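Local coordinates for KaiC-like domain-containing protein (Pyrococcus horikoshii, PDB 3BS4) that is of unknown function but has a KaiC-like domain, probably of RecA type, and holds a peptide of unknown identity in the crystal, at residues A[200-205]-A[225-230]; A[21-26]-A[184-189]; A[26-31]-A[190-195]; A[159-164]-A[195-200]. All coordinates share one frame; numbering follows the deposited sequence.

All four contacts gather round the junction of strands 22-27 and 184-190 with helix 195-204. Interaction 2 pairs the two strands, its centre about 5 Å from the chain centre, and interaction 3 extends the pairing to Glu-27 and Glu-190 and shares His-26 with it. Helix 195-204 then packs back on the strands: interaction 4 joins it to helix 157-173 and interaction 1 ties its C-terminal end to strand 219-228. Tyr-202 OH of interaction 1 lies 2.7 Å from His-26 ND1, a probable hydrogen bond, while Trp-189 CH2 packs 3.4 Å from Val-197 CG1 of interaction 4. The bound peptide reaches Asn-185 and Trp-187 of interaction 2 and Tyr-163 of segment 159-164.

Interaction 1 (A[200-205]-A[225-230]); sequences SVYRRA and LVIKTP
Lys-228 sends its side chain from strand 219-228 to the C-terminal end of helix 195-204, where its ammonium group meets the backbone oxygens of Tyr-202 and Ala-205. From CB, which points toward the helix, CG leaves anti to the backbone N (chi1 179°), and the rest of the chain stays extended. Lys-228 CD is the first atom to come near, 3.6 Å from Ala-205 O; Lys-228 CE follows at 3.2 Å from the same oxygen. Lys-228 NZ donates to Ala-205 O at 2.8 Å, nearly along the C=O axis, and to Tyr-202 O at 2.9 Å, with the donor tilted 18° from that carbonyl plane. Arg-203 O lies 3.0 Å from Lys-228 NZ. Carbonyls at a helix C-terminus carry the negative end of the helix dipole, which probably favours the charged lysine here. Ile-227 and Lys-228 form a classic beta bulge opposite Val-208 of strand 207-216, and both direct CB toward the helix. Ile-227 CG2, anti to its backbone N, approaches Tyr-202 CE2 obliquely at 3.9 Å. The hydroxyl of that tyrosine is hydrogen-bonded to His-26 ND1, and its side chain also packs on Leu-24 of strand 22-27.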
# COMPACT_ATOMS: atom_id res chain seq x y z
N SER A 200 0.56 0.17 -16.63
CA SER A 200 1.80 -0.40 -16.12
C SER A 200 1.62 -0.96 -14.72
O SER A 200 2.10 -2.06 -14.42
CB SER A 200 2.92 0.65 -16.15
OG SER A 200 4.16 0.11 -15.70
N VAL A 201 0.91 -0.24 -13.85
CA VAL A 201 0.74 -0.76 -12.49
C VAL A 201 -0.20 -1.96 -12.45
O VAL A 201 0.00 -2.87 -11.65
CB VAL A 201 0.34 0.33 -11.44
CG1 VAL A 201 1.41 1.41 -11.34
CG2 VAL A 201 -1.01 0.90 -11.75
N TYR A 202 -1.22 -1.97 -13.32
CA TYR A 202 -2.05 -3.18 -13.43
C TYR A 202 -1.20 -4.38 -13.83
O TYR A 202 -1.35 -5.49 -13.29
CB TYR A 202 -3.14 -2.99 -14.49
CG TYR A 202 -4.47 -2.48 -14.00
CD1 TYR A 202 -4.57 -1.34 -13.18
CD2 TYR A 202 -5.65 -3.10 -14.39
CE1 TYR A 202 -5.82 -0.86 -12.76
CE2 TYR A 202 -6.90 -2.63 -13.96
CZ TYR A 202 -6.98 -1.52 -13.15
OH TYR A 202 -8.23 -1.09 -12.77
N ARG A 203 -0.33 -4.17 -14.82
CA ARG A 203 0.47 -5.29 -15.33
C ARG A 203 1.42 -5.82 -14.25
O ARG A 203 1.63 -7.05 -14.13
CB ARG A 203 1.22 -4.85 -16.61
CG ARG A 203 2.28 -5.84 -17.12
CD ARG A 203 1.66 -7.19 -17.51
NE ARG A 203 0.74 -7.02 -18.63
CZ ARG A 203 0.14 -8.02 -19.27
NH1 ARG A 203 0.37 -9.29 -18.94
NH2 ARG A 203 -0.68 -7.74 -20.28
N ARG A 204 1.97 -4.92 -13.46
CA ARG A 204 2.98 -5.29 -12.46
C ARG A 204 2.37 -6.01 -11.26
O ARG A 204 3.02 -6.86 -10.63
CB ARG A 204 3.74 -4.04 -12.01
CG ARG A 204 4.64 -3.49 -13.09
CD ARG A 204 5.21 -2.15 -12.71
NE ARG A 204 5.88 -1.51 -13.84
CZ ARG A 204 7.07 -1.87 -14.31
NH1 ARG A 204 7.76 -2.87 -13.75
NH2 ARG A 204 7.60 -1.23 -15.34
N ALA A 205 1.13 -5.66 -10.93
CA ALA A 205 0.44 -6.28 -9.79
C ALA A 205 0.04 -7.74 -10.04
O ALA A 205 -0.34 -8.11 -11.17
CB ALA A 205 -0.78 -5.47 -9.42
N LEU A 225 -14.52 -4.90 -7.64
CA LEU A 225 -14.38 -5.82 -8.76
C LEU A 225 -13.03 -6.52 -8.71
O LEU A 225 -12.01 -5.86 -8.57
CB LEU A 225 -14.49 -5.06 -10.08
CG LEU A 225 -15.84 -4.61 -10.63
CD1 LEU A 225 -16.63 -3.76 -9.66
CD2 LEU A 225 -15.61 -3.85 -11.94
N VAL A 226 -13.03 -7.85 -8.82
CA VAL A 226 -11.79 -8.59 -8.82
C VAL A 226 -11.33 -8.66 -10.27
O VAL A 226 -11.78 -9.50 -11.05
CB VAL A 226 -11.92 -9.99 -8.18
CG1 VAL A 226 -10.54 -10.65 -8.09
CG2 VAL A 226 -12.58 -9.89 -6.78
N ILE A 227 -10.45 -7.74 -10.64
CA ILE A 227 -10.01 -7.58 -12.02
C ILE A 227 -8.95 -8.62 -12.42
O ILE A 227 -8.97 -9.13 -13.55
CB ILE A 227 -9.48 -6.13 -12.27
CG1 ILE A 227 -10.59 -5.07 -12.11
CG2 ILE A 227 -8.84 -5.98 -13.65
CD1 ILE A 227 -11.87 -5.32 -12.93
N LYS A 228 -8.03 -8.92 -11.51
CA LYS A 228 -6.90 -9.80 -11.81
C LYS A 228 -6.48 -10.57 -10.57
O LYS A 228 -6.43 -9.99 -9.48
CB LYS A 228 -5.71 -8.96 -12.33
CG LYS A 228 -4.41 -9.71 -12.67
CD LYS A 228 -3.33 -8.67 -13.03
CE LYS A 228 -2.08 -9.33 -13.56
NZ LYS A 228 -1.08 -8.28 -13.82
N THR A 229 -6.21 -11.87 -10.74
CA THR A 229 -5.64 -12.71 -9.68
C THR A 229 -4.60 -13.63 -10.33
O THR A 229 -4.58 -13.73 -11.55
CB THR A 229 -6.70 -13.63 -9.02
OG1 THR A 229 -7.23 -14.53 -10.01
CG2 THR A 229 -7.83 -12.82 -8.44
N PRO A 230 -3.72 -14.26 -9.54
CA PRO A 230 -2.80 -15.26 -10.10
C PRO A 230 -3.52 -16.48 -10.71
O PRO A 230 -2.96 -17.12 -11.61
CB PRO A 230 -1.97 -15.70 -8.89
CG PRO A 230 -2.03 -14.51 -7.94
CD PRO A 230 -3.44 -14.01 -8.12

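Interaction 2 (A[21-26]-A[184-189]); sequences SLILIH and TNFWLW
Trp-187 carries Leu-22 over one face of its indole: Leu-22 CD1 stands 3.4 Å from the centroid of the five-membered ring and almost exactly on its normal, a CH-pi contact, while CD2 of the same leucine reaches the six-membered ring, 3.9 Å from Trp-187 CH2. Leu-22 CG is anti to the backbone N and beside the carbonyl carbon (chi1 173°); from it both methyls reach the indole. On the other side of the sheet Phe-186 has Ile-23 CD1 above one face, 4.1 Å from the ring centroid, and Ile-23 CB comes 3.7 Å from Phe-186 CD1. The imidazole of His-26 has Trp-189 O at its edge, near the ring plane, and His-26 CD2 lies 3.7 Å from Trp-189 CD1; these two rings meet obliquely, their planes 80° apart. Leu-24 CD1 fits between the two indole-bearing residues, touching CB of both Trp-187 and Trp-189. Between the two faces the strands run parallel in register, with five backbone hydrogen bonds from Asn-185 N to Ser-21 O through Trp-189 N to Ile-25 O. The polar tips of Asn-185 and Trp-187 both bind backbone of the bound peptide, so this face contributes to the peptide site. These are adjacent central strands of the mixed sheet, consistent with the RecA-type core: strand 207-216 flanks 22-27, strand 141-146 flanks 184-190, and helix 195-204 packs on Leu-24, His-26 and Trp-189.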
# COMPACT_ATOMS: atom_id res chain seq x y z
N SER A 21 3.04 -11.51 -2.90
CA SER A 21 2.33 -10.89 -4.00
C SER A 21 2.35 -9.37 -3.89
O SER A 21 2.55 -8.83 -2.80
CB SER A 21 0.89 -11.39 -4.02
OG SER A 21 0.87 -12.78 -4.35
N LEU A 22 2.13 -8.72 -5.03
CA LEU A 22 1.82 -7.30 -5.08
C LEU A 22 0.34 -7.19 -5.39
O LEU A 22 -0.14 -7.77 -6.37
CB LEU A 22 2.64 -6.61 -6.18
CG LEU A 22 2.33 -5.14 -6.48
CD1 LEU A 22 2.50 -4.23 -5.24
CD2 LEU A 22 3.23 -4.69 -7.61
N ILE A 23 -0.38 -6.44 -4.55
CA ILE A 23 -1.81 -6.21 -4.69
C ILE A 23 -2.03 -4.74 -5.01
O ILE A 23 -1.60 -3.87 -4.27
CB ILE A 23 -2.56 -6.51 -3.37
CG1 ILE A 23 -2.43 -7.99 -2.98
CG2 ILE A 23 -4.04 -6.15 -3.47
CD1 ILE A 23 -1.23 -8.28 -2.10
N LEU A 24 -2.75 -4.48 -6.09
CA LEU A 24 -3.19 -3.12 -6.40
C LEU A 24 -4.63 -2.94 -5.99
O LEU A 24 -5.50 -3.68 -6.42
CB LEU A 24 -3.06 -2.84 -7.90
CG LEU A 24 -3.54 -1.46 -8.35
CD1 LEU A 24 -2.64 -0.30 -7.80
CD2 LEU A 24 -3.59 -1.42 -9.87
N ILE A 25 -4.89 -1.92 -5.16
CA ILE A 25 -6.25 -1.48 -4.88
C ILE A 25 -6.43 -0.23 -5.74
O ILE A 25 -5.82 0.82 -5.48
CB ILE A 25 -6.48 -1.11 -3.38
CG1 ILE A 25 -6.15 -2.30 -2.46
CG2 ILE A 25 -7.91 -0.63 -3.20
CD1 ILE A 25 -6.85 -3.58 -2.80
N HIS A 26 -7.24 -0.35 -6.78
CA HIS A 26 -7.54 0.78 -7.66
C HIS A 26 -8.87 1.40 -7.23
O HIS A 26 -9.95 0.85 -7.53
CB HIS A 26 -7.58 0.33 -9.11
CG HIS A 26 -7.90 1.44 -10.07
ND1 HIS A 26 -8.37 1.21 -11.34
CD2 HIS A 26 -7.84 2.79 -9.93
CE1 HIS A 26 -8.58 2.37 -11.95
NE2 HIS A 26 -8.26 3.34 -11.11
N THR A 184 4.83 -8.74 1.49
CA THR A 184 3.63 -8.78 0.66
C THR A 184 3.17 -7.33 0.64
O THR A 184 3.07 -6.69 1.69
CB THR A 184 2.59 -9.72 1.28
OG1 THR A 184 3.18 -11.03 1.38
CG2 THR A 184 1.32 -9.81 0.41
N ASN A 185 2.89 -6.82 -0.56
CA ASN A 185 2.78 -5.37 -0.76
C ASN A 185 1.44 -4.97 -1.32
O ASN A 185 0.91 -5.64 -2.19
CB ASN A 185 3.89 -4.91 -1.70
CG ASN A 185 5.25 -4.97 -1.03
OD1 ASN A 185 5.57 -4.12 -0.21
ND2 ASN A 185 6.02 -6.01 -1.33
N PHE A 186 0.93 -3.85 -0.80
CA PHE A 186 -0.31 -3.26 -1.29
C PHE A 186 -0.03 -1.89 -1.84
O PHE A 186 0.56 -1.06 -1.16
CB PHE A 186 -1.33 -3.12 -0.16
CG PHE A 186 -1.80 -4.43 0.38
CD1 PHE A 186 -3.02 -4.96 -0.02
CD2 PHE A 186 -1.04 -5.11 1.33
CE1 PHE A 186 -3.48 -6.18 0.51
CE2 PHE A 186 -1.50 -6.35 1.85
CZ PHE A 186 -2.73 -6.87 1.42
N TRP A 187 -0.46 -1.65 -3.07
CA TRP A 187 -0.36 -0.33 -3.69
C TRP A 187 -1.76 0.24 -3.77
O TRP A 187 -2.68 -0.46 -4.19
CB TRP A 187 0.16 -0.46 -5.12
CG TRP A 187 1.62 -0.67 -5.21
CD1 TRP A 187 2.50 -0.74 -4.16
CD2 TRP A 187 2.40 -0.78 -6.40
NE1 TRP A 187 3.79 -0.90 -4.63
CE2 TRP A 187 3.76 -0.92 -6.00
CE3 TRP A 187 2.10 -0.80 -7.77
CZ2 TRP A 187 4.81 -1.08 -6.92
CZ3 TRP A 187 3.15 -0.96 -8.69
CH2 TRP A 187 4.48 -1.09 -8.25
N LEU A 188 -1.92 1.51 -3.44
CA LEU A 188 -3.19 2.19 -3.66
C LEU A 188 -3.06 3.10 -4.88
O LEU A 188 -2.08 3.82 -5.00
CB LEU A 188 -3.56 3.02 -2.42
CG LEU A 188 -4.89 3.80 -2.48
CD1 LEU A 188 -6.10 2.84 -2.64
CD2 LEU A 188 -5.07 4.68 -1.25
N TRP A 189 -4.08 3.12 -5.74
CA TRP A 189 -4.10 4.10 -6.83
C TRP A 189 -5.44 4.81 -6.79
O TRP A 189 -6.47 4.15 -6.90
CB TRP A 189 -3.90 3.43 -8.20
CG TRP A 189 -3.87 4.42 -9.35
CD1 TRP A 189 -4.93 5.03 -9.94
CD2 TRP A 189 -2.70 4.89 -10.03
NE1 TRP A 189 -4.50 5.88 -10.95
CE2 TRP A 189 -3.13 5.82 -11.02
CE3 TRP A 189 -1.33 4.65 -9.89
CZ2 TRP A 189 -2.23 6.49 -11.87
CZ3 TRP A 189 -0.43 5.33 -10.72
CH2 TRP A 189 -0.89 6.22 -11.71
O HOH W 1 5.38 -7.68 -3.59

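Interaction 3 (A[26-31]-A[190-195]); sequences HEEDAS and EGVKDK
The C-terminal ends of two parallel strands, 22-27 and 184-190, separate into loops, Glu-27 pairing with Glu-190 in a last parallel bridge. The loop after 22-27 lies where a P-loop would in a RecA-type fold, and Lys-35 at its end probably matches the P-loop lysine, although the full consensus is absent. Gly-191 N donates to Glu-27 O at 2.8 Å in a nearly straight bond, and Gly-191 CA makes a CA-H...O contact with Glu-28 O. The His-26 side chain grips the next carbonyl: His-26 NE2 donates to Gly-191 O at 2.8 Å, the oxygen lying close to the imidazole plane and the N-H...O angle a bent 146°. With ND1 hydrogen-bonded to Tyr-202 OH, both ring nitrogens are engaged and the rotation of the imidazole is fixed. At the positive phi of Gly-191 (89°) a beta carbon would be jammed against Glu-190 O and would collide with Lys-193 NZ.

Two carboxylates approach each other on one face of the sheet, Glu-27 OE1 lying 3.8 Å from Glu-190 OE1 with their planes 79° apart. Lys-35 NZ forms a salt bridge with Glu-190 OE1 and Lys-35 N bonds to Glu-27 OE2, which probably eases the repulsion; Glu-190 OE2 is hydrogen-bonded to Tyr-59 OH. Lys-193 NZ donates a hydrogen bond to Glu-190 O at 2.7 Å, from above the carbonyl plane.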
# COMPACT_ATOMS: atom_id res chain seq x y z
N HIS A 26 -7.24 -0.35 -6.78
CA HIS A 26 -7.54 0.78 -7.66
C HIS A 26 -8.87 1.40 -7.23
O HIS A 26 -9.95 0.85 -7.53
CB HIS A 26 -7.58 0.33 -9.11
CG HIS A 26 -7.90 1.44 -10.07
ND1 HIS A 26 -8.37 1.21 -11.34
CD2 HIS A 26 -7.84 2.79 -9.93
CE1 HIS A 26 -8.58 2.37 -11.95
NE2 HIS A 26 -8.26 3.34 -11.11
N GLU A 27 -8.78 2.53 -6.53
CA GLU A 27 -9.98 3.27 -6.09
C GLU A 27 -10.36 4.17 -7.26
O GLU A 27 -9.78 5.25 -7.42
CB GLU A 27 -9.70 4.07 -4.81
CG GLU A 27 -10.95 4.84 -4.33
CD GLU A 27 -10.67 5.88 -3.24
OE1 GLU A 27 -10.05 6.92 -3.56
OE2 GLU A 27 -11.11 5.70 -2.07
N GLU A 28 -11.28 3.72 -8.11
CA GLU A 28 -11.58 4.44 -9.36
C GLU A 28 -12.21 5.83 -9.13
O GLU A 28 -11.97 6.78 -9.89
CB GLU A 28 -12.45 3.57 -10.26
CG GLU A 28 -12.63 4.12 -11.66
CD GLU A 28 -13.47 3.20 -12.50
OE1 GLU A 28 -14.64 2.94 -12.13
OE2 GLU A 28 -12.95 2.71 -13.53
N ASP A 29 -13.03 5.93 -8.09
CA ASP A 29 -13.59 7.22 -7.68
C ASP A 29 -13.59 7.38 -6.17
O ASP A 29 -13.69 6.39 -5.42
CB ASP A 29 -14.99 7.42 -8.25
CG ASP A 29 -15.99 6.42 -7.71
OD1 ASP A 29 -16.24 5.42 -8.40
OD2 ASP A 29 -16.50 6.64 -6.59
N ALA A 30 -13.50 8.63 -5.71
CA ALA A 30 -13.33 8.89 -4.30
C ALA A 30 -14.52 8.45 -3.46
O ALA A 30 -14.34 8.03 -2.33
CB ALA A 30 -13.02 10.40 -4.05
N SER A 31 -15.73 8.54 -4.02
CA SER A 31 -16.94 8.19 -3.27
C SER A 31 -16.95 6.72 -2.91
O SER A 31 -17.60 6.32 -1.95
CB SER A 31 -18.21 8.55 -4.06
OG SER A 31 -18.25 9.94 -4.32
N GLU A 190 -5.42 6.14 -6.62
CA GLU A 190 -6.66 6.93 -6.47
C GLU A 190 -6.99 7.61 -7.78
O GLU A 190 -6.21 8.44 -8.26
CB GLU A 190 -6.48 7.96 -5.34
CG GLU A 190 -6.19 7.28 -4.01
CD GLU A 190 -6.06 8.25 -2.84
OE1 GLU A 190 -7.05 8.95 -2.51
OE2 GLU A 190 -5.00 8.27 -2.22
N GLY A 191 -8.14 7.26 -8.35
CA GLY A 191 -8.62 7.91 -9.58
C GLY A 191 -8.12 7.24 -10.84
O GLY A 191 -7.76 6.05 -10.83
N VAL A 192 -8.11 7.98 -11.94
CA VAL A 192 -7.59 7.42 -13.19
C VAL A 192 -6.28 8.13 -13.47
O VAL A 192 -5.20 7.55 -13.31
CB VAL A 192 -8.61 7.54 -14.35
CG1 VAL A 192 -8.06 6.89 -15.61
CG2 VAL A 192 -9.93 6.87 -13.93
N LYS A 193 -6.40 9.42 -13.84
CA LYS A 193 -5.27 10.36 -13.95
C LYS A 193 -4.38 10.18 -15.18
O LYS A 193 -4.14 11.14 -15.92
CB LYS A 193 -4.42 10.39 -12.67
CG LYS A 193 -5.22 10.80 -11.43
CD LYS A 193 -4.36 10.88 -10.18
CE LYS A 193 -5.12 11.58 -9.03
NZ LYS A 193 -6.49 11.04 -8.81
N ASP A 194 -3.85 8.97 -15.38
CA ASP A 194 -3.11 8.66 -16.61
C ASP A 194 -3.27 7.19 -16.94
O ASP A 194 -2.81 6.32 -16.20
CB ASP A 194 -1.63 9.01 -16.49
CG ASP A 194 -0.90 8.85 -17.82
OD1 ASP A 194 -0.82 9.84 -18.58
OD2 ASP A 194 -0.45 7.72 -18.13
N LYS A 195 -3.90 6.91 -18.07
CA LYS A 195 -4.23 5.53 -18.42
C LYS A 195 -2.99 4.68 -18.69
O LYS A 195 -2.99 3.47 -18.39
CB LYS A 195 -5.18 5.47 -19.61
CG LYS A 195 -6.57 6.07 -19.33
CD LYS A 195 -7.63 5.56 -20.32
CE LYS A 195 -7.28 5.88 -21.77
NZ LYS A 195 -7.91 4.91 -22.71

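Interaction 4 (A[159-164]-A[195-200]); sequences ETLRYL and KRVLLS
Leu-161 wedges against helix 195-204 and carries most of the apolar contact. Leu-161 CD2 lies 3.6 Å from Ser-200 CB and also touches Arg-196 O, while Leu-161 CG, anti to its carbonyl carbon (chi1 -74°), meets Val-197 CG2 at 4.0 Å. Val-197 CG1 is met by Thr-160 CG2 at 3.7 Å, the two side chains crossing at about a right angle, and, a turn further along, by Leu-164 CD1. Leu-164 CD1 also comes 3.6 Å from Ser-200 OG.

Against the charged group, Leu-161 CD1 sits over the centre of one face of the Arg-196 guanidinium, 4.1 Å above its plane. The arginine chain is bent at chi3, and its NH2 is held by a salt bridge to Glu-158 OE2.

No direct hydrogen bond joins the two segments; a water bridges them instead, donating to Leu-161 O at 2.9 Å and lying 2.8 Å from Ser-200 OG, which also accepts a bond from Arg-204 NE.

The two helical segments run nearly parallel, 11° apart, with their axes 9.8 Å apart at closest approach. Val-197 and Leu-198 rest on Trp-189 of strand 184-190 beneath, while Leu-164 continues to Val-201 further along helix 195-204, and Tyr-163 on helix 157-173 turns to helix 115-132.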
# COMPACT_ATOMS: atom_id res chain seq x y z
N GLU A 159 8.08 10.08 -17.07
CA GLU A 159 9.00 9.89 -15.94
C GLU A 159 8.51 8.81 -15.00
O GLU A 159 9.31 8.00 -14.52
CB GLU A 159 9.19 11.21 -15.17
CG GLU A 159 10.10 12.20 -15.88
CD GLU A 159 10.02 13.62 -15.33
OE1 GLU A 159 9.14 13.94 -14.49
OE2 GLU A 159 10.84 14.47 -15.77
N THR A 160 7.20 8.79 -14.74
CA THR A 160 6.63 7.79 -13.83
C THR A 160 6.75 6.39 -14.42
O THR A 160 7.10 5.44 -13.72
CB THR A 160 5.16 8.15 -13.50
OG1 THR A 160 5.11 9.49 -13.00
CG2 THR A 160 4.58 7.19 -12.47
N LEU A 161 6.53 6.27 -15.73
CA LEU A 161 6.67 4.97 -16.37
C LEU A 161 8.10 4.46 -16.30
O LEU A 161 8.32 3.28 -16.03
CB LEU A 161 6.18 5.05 -17.82
CG LEU A 161 4.65 5.11 -17.92
CD1 LEU A 161 4.17 5.67 -19.25
CD2 LEU A 161 4.01 3.74 -17.66
N ARG A 162 9.07 5.34 -16.51
CA ARG A 162 10.49 4.98 -16.38
C ARG A 162 10.82 4.65 -14.93
O ARG A 162 11.54 3.69 -14.66
CB ARG A 162 11.41 6.12 -16.84
CG ARG A 162 11.31 6.41 -18.31
CD ARG A 162 12.56 7.17 -18.80
NE ARG A 162 12.98 8.23 -17.88
CZ ARG A 162 12.63 9.51 -18.00
NH1 ARG A 162 11.84 9.90 -18.99
NH2 ARG A 162 13.08 10.41 -17.12
N TYR A 163 10.30 5.46 -14.01
CA TYR A 163 10.50 5.22 -12.58
C TYR A 163 10.04 3.82 -12.13
O TYR A 163 10.73 3.13 -11.37
CB TYR A 163 9.77 6.31 -11.78
CG TYR A 163 9.58 5.95 -10.34
CD1 TYR A 163 10.66 6.02 -9.45
CD2 TYR A 163 8.34 5.52 -9.88
CE1 TYR A 163 10.49 5.67 -8.11
CE2 TYR A 163 8.17 5.16 -8.54
CZ TYR A 163 9.26 5.24 -7.67
OH TYR A 163 9.15 4.90 -6.34
N LEU A 164 8.86 3.41 -12.62
CA LEU A 164 8.32 2.10 -12.28
C LEU A 164 9.26 1.00 -12.75
O LEU A 164 9.44 0.01 -12.05
CB LEU A 164 6.92 1.86 -12.87
CG LEU A 164 5.81 2.73 -12.27
CD1 LEU A 164 4.54 2.67 -13.15
CD2 LEU A 164 5.52 2.29 -10.83
N LYS A 195 -3.90 6.91 -18.07
CA LYS A 195 -4.23 5.53 -18.42
C LYS A 195 -2.99 4.68 -18.69
O LYS A 195 -2.99 3.47 -18.39
CB LYS A 195 -5.18 5.47 -19.61
CG LYS A 195 -6.57 6.07 -19.33
CD LYS A 195 -7.63 5.56 -20.32
CE LYS A 195 -7.28 5.88 -21.77
NZ LYS A 195 -7.91 4.91 -22.71
N ARG A 196 -1.95 5.30 -19.26
CA ARG A 196 -0.72 4.55 -19.54
C ARG A 196 -0.02 4.11 -18.26
O ARG A 196 0.47 2.99 -18.17
CB ARG A 196 0.26 5.36 -20.38
CG ARG A 196 -0.20 5.55 -21.80
CD ARG A 196 0.94 6.08 -22.66
NE ARG A 196 1.40 7.38 -22.18
CZ ARG A 196 2.61 7.88 -22.41
NH1 ARG A 196 3.51 7.20 -23.12
NH2 ARG A 196 2.92 9.07 -21.93
N VAL A 197 0.04 5.00 -17.29
CA VAL A 197 0.69 4.63 -16.02
C VAL A 197 -0.15 3.58 -15.30
O VAL A 197 0.37 2.61 -14.73
CB VAL A 197 0.96 5.85 -15.11
CG1 VAL A 197 1.65 5.37 -13.82
CG2 VAL A 197 1.78 6.92 -15.83
N LEU A 198 -1.47 3.75 -15.34
CA LEU A 198 -2.36 2.76 -14.75
C LEU A 198 -2.21 1.40 -15.41
O LEU A 198 -2.26 0.37 -14.75
CB LEU A 198 -3.80 3.27 -14.85
CG LEU A 198 -4.90 2.69 -14.00
CD1 LEU A 198 -4.55 2.60 -12.51
CD2 LEU A 198 -6.14 3.58 -14.22
N LEU A 199 -1.99 1.38 -16.73
CA LEU A 199 -1.73 0.13 -17.44
C LEU A 199 -0.49 -0.59 -16.90
O LEU A 199 -0.50 -1.80 -16.71
CB LEU A 199 -1.52 0.43 -18.92
CG LEU A 199 -1.93 -0.56 -20.00
CD1 LEU A 199 -3.38 -1.06 -19.81
CD2 LEU A 199 -1.75 0.12 -21.37
N SER A 200 0.56 0.17 -16.63
CA SER A 200 1.80 -0.40 -16.12
C SER A 200 1.62 -0.96 -14.72
O SER A 200 2.10 -2.06 -14.42
CB SER A 200 2.92 0.65 -16.15
OG SER A 200 4.16 0.11 -15.70
O HOH W 2 6.55 1.14 -16.68